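3-methylaspartate ammonia-lyase (PDB 1KKO) catalyses the reversible, magnesium-dependent anti elimination of ammonia from L-threo-3-methylaspartate to give mesaconate. Local coordinates at residues V239-G244 with I272-D277. Numbering follows the deposited sequence.
Sequences VYGTIG and IEGPVD
Val239 N donates to Glu273 O at 3.0 Å, an almost straight bond (174° at the hydrogen) that carries the pairing of parallel strands 234-238 and 270-273 just past the end of the first. These are neighbours in the TIM barrel of this enolase-superfamily enzyme, and the contact lies where both segments leave the sheet toward the active site. Two more backbone bonds continue the seam: Gly241 N to Gly274 O, short at 2.7 Å, and Gly244 N to Pro275 O at 3.1 Å, which ties the first turn of helix 242-246 to the loop after Glu273. A water bridges the two segments further along, donating a hydrogen bond to Gly241 O and accepting one from Asp277 N.

The backbones are in direct contact, Gly241 CA 3.7 Å from Val276 CA. Tyr240 and Gly241, both at positive phi, are the central residues of a type I' turn from Val239 to Thr242, and Gly241 is also the N-cap residue of helix 242-246.

Val239, Ile243 and Ile272 make a small apolar contact. In Ile272, chi1 of -62° places CG1 beside the backbone N and turns CG2 to the far side from it, where it meets Val239 CG2 and Ile243 CD1, the latter 4.1 Å away with the two isoleucines crossing at about a right angle. Val276 CG1 lies against Gly244 CA.

Glu273, a magnesium-binding residue, is hydrogen-bonded through OE1 to His236 and through OE2 to substrate-binding Gln329. Tyr240 OH is hydrogen-bonded to NE2 of His194, the assigned transition-state stabiliser, and probably helps to position it. Inside the turn, Val239 O accepts from Thr242 N and, in the carbonyl plane on a lone pair, from Thr242 OG1 at 2.7 Å.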
loop_
_atom_site.group_PDB
_atom_site.type_symbol
_atom_site.label_atom_id
_atom_site.label_comp_id
_atom_site.label_asym_id
_atom_site.label_seq_id
_atom_site.Cartn_x
_atom_site.Cartn_y
_atom_site.Cartn_z
ATOM N N VAL A 239 13.602 -3.552 -19.530
ATOM C CA VAL A 239 14.994 -3.169 -19.745
ATOM C C VAL A 239 15.219 -1.727 -20.182
ATOM O O VAL A 239 16.343 -1.353 -20.502
ATOM C CB VAL A 239 15.689 -4.138 -20.701
ATOM C CG1 VAL A 239 15.551 -5.561 -20.192
ATOM C CG2 VAL A 239 15.116 -4.030 -22.107
ATOM N N TYR A 240 14.176 -0.908 -20.201
ATOM C CA TYR A 240 14.350 0.533 -20.386
ATOM C C TYR A 240 15.256 0.916 -21.540
ATOM O O TYR A 240 16.068 1.842 -21.423
ATOM C CB TYR A 240 14.858 1.162 -19.080
ATOM C CG TYR A 240 13.781 1.124 -18.041
ATOM C CD1 TYR A 240 13.626 0.015 -17.234
ATOM C CD2 TYR A 240 12.876 2.163 -17.914
ATOM C CE1 TYR A 240 12.623 -0.055 -16.300
ATOM C CE2 TYR A 240 11.861 2.109 -16.971
ATOM C CZ TYR A 240 11.741 0.992 -16.176
ATOM O OH TYR A 240 10.731 0.918 -15.243
ATOM N N GLY A 241 15.081 0.232 -22.665
ATOM C CA GLY A 241 15.821 0.529 -23.878
ATOM C C GLY A 241 17.278 0.126 -23.876
ATOM O O GLY A 241 17.977 0.371 -24.867
ATOM N N THR A 242 17.750 -0.518 -22.814
ATOM C CA THR A 242 19.192 -0.785 -22.710
ATOM C C THR A 242 19.711 -1.789 -23.726
ATOM O O THR A 242 20.872 -1.711 -24.119
ATOM C CB THR A 242 19.607 -1.203 -21.286
ATOM O OG1 THR A 242 18.834 -2.334 -20.870
ATOM C CG2 THR A 242 19.320 -0.087 -20.278
ATOM N N ILE A 243 18.882 -2.731 -24.159
ATOM C CA ILE A 243 19.323 -3.703 -25.152
ATOM C C ILE A 243 19.680 -2.993 -26.462
ATOM O O ILE A 243 20.707 -3.297 -27.074
ATOM C CB ILE A 243 18.268 -4.819 -25.339
ATOM C CG1 ILE A 243 18.208 -5.679 -24.072
ATOM C CG2 ILE A 243 18.601 -5.698 -26.544
ATOM C CD1 ILE A 243 17.090 -6.701 -24.037
ATOM N N GLY A 244 18.877 -2.020 -26.869
ATOM C CA GLY A 244 19.182 -1.244 -28.066
ATOM C C GLY A 244 20.523 -0.537 -27.957
ATOM O O GLY A 244 21.269 -0.438 -28.943
ATOM N N ILE A 272 10.075 -9.495 -22.554
ATOM C CA ILE A 272 11.016 -8.398 -22.373
ATOM C C ILE A 272 10.330 -7.103 -22.778
ATOM O O ILE A 272 9.913 -6.945 -23.919
ATOM C CB ILE A 272 12.286 -8.603 -23.223
ATOM C CG1 ILE A 272 13.036 -9.872 -22.804
ATOM C CG2 ILE A 272 13.192 -7.361 -23.137
ATOM C CD1 ILE A 272 13.581 -9.873 -21.386
ATOM N N GLU A 273 10.181 -6.203 -21.815
ATOM C CA GLU A 273 9.530 -4.921 -22.048
ATOM C C GLU A 273 10.551 -3.835 -22.353
ATOM O O GLU A 273 11.627 -3.793 -21.752
ATOM C CB GLU A 273 8.666 -4.538 -20.837
ATOM C CG GLU A 273 7.914 -3.226 -21.016
ATOM C CD GLU A 273 6.832 -2.988 -19.981
ATOM O OE1 GLU A 273 6.782 -3.697 -18.963
ATOM O OE2 GLU A 273 6.027 -2.061 -20.188
ATOM N N GLY A 274 10.203 -2.973 -23.295
ATOM C CA GLY A 274 11.052 -1.855 -23.654
ATOM C C GLY A 274 12.445 -2.226 -24.126
ATOM O O GLY A 274 13.424 -1.679 -23.646
ATOM N N PRO A 275 12.584 -3.139 -25.075
ATOM C CA PRO A 275 13.934 -3.539 -25.486
ATOM C C PRO A 275 14.780 -2.391 -26.048
ATOM O O PRO A 275 15.999 -2.384 -25.836
ATOM C CB PRO A 275 13.669 -4.598 -26.557
ATOM C CG PRO A 275 12.312 -4.316 -27.043
ATOM C CD PRO A 275 11.548 -3.894 -25.808
ATOM N N VAL A 276 14.138 -1.454 -26.738
ATOM C CA VAL A 276 14.818 -0.314 -27.335
ATOM C C VAL A 276 13.993 0.931 -27.087
ATOM O O VAL A 276 12.801 0.844 -26.798
ATOM C CB VAL A 276 14.952 -0.508 -28.860
ATOM C CG1 VAL A 276 15.710 -1.767 -29.168
ATOM C CG2 VAL A 276 13.571 -0.541 -29.495
ATOM N N ASP A 277 14.635 2.091 -27.148
ATOM C CA ASP A 277 13.938 3.368 -27.078
ATOM C C ASP A 277 14.437 4.226 -28.241
ATOM O O ASP A 277 15.512 4.832 -28.170
ATOM C CB ASP A 277 14.183 4.070 -25.753
ATOM C CG ASP A 277 13.465 5.396 -25.658
ATOM O OD1 ASP A 277 12.846 5.837 -26.650
ATOM O OD2 ASP A 277 13.467 6.088 -24.621
HETATM O O HOH W 1 17.453 1.884 -27.060
#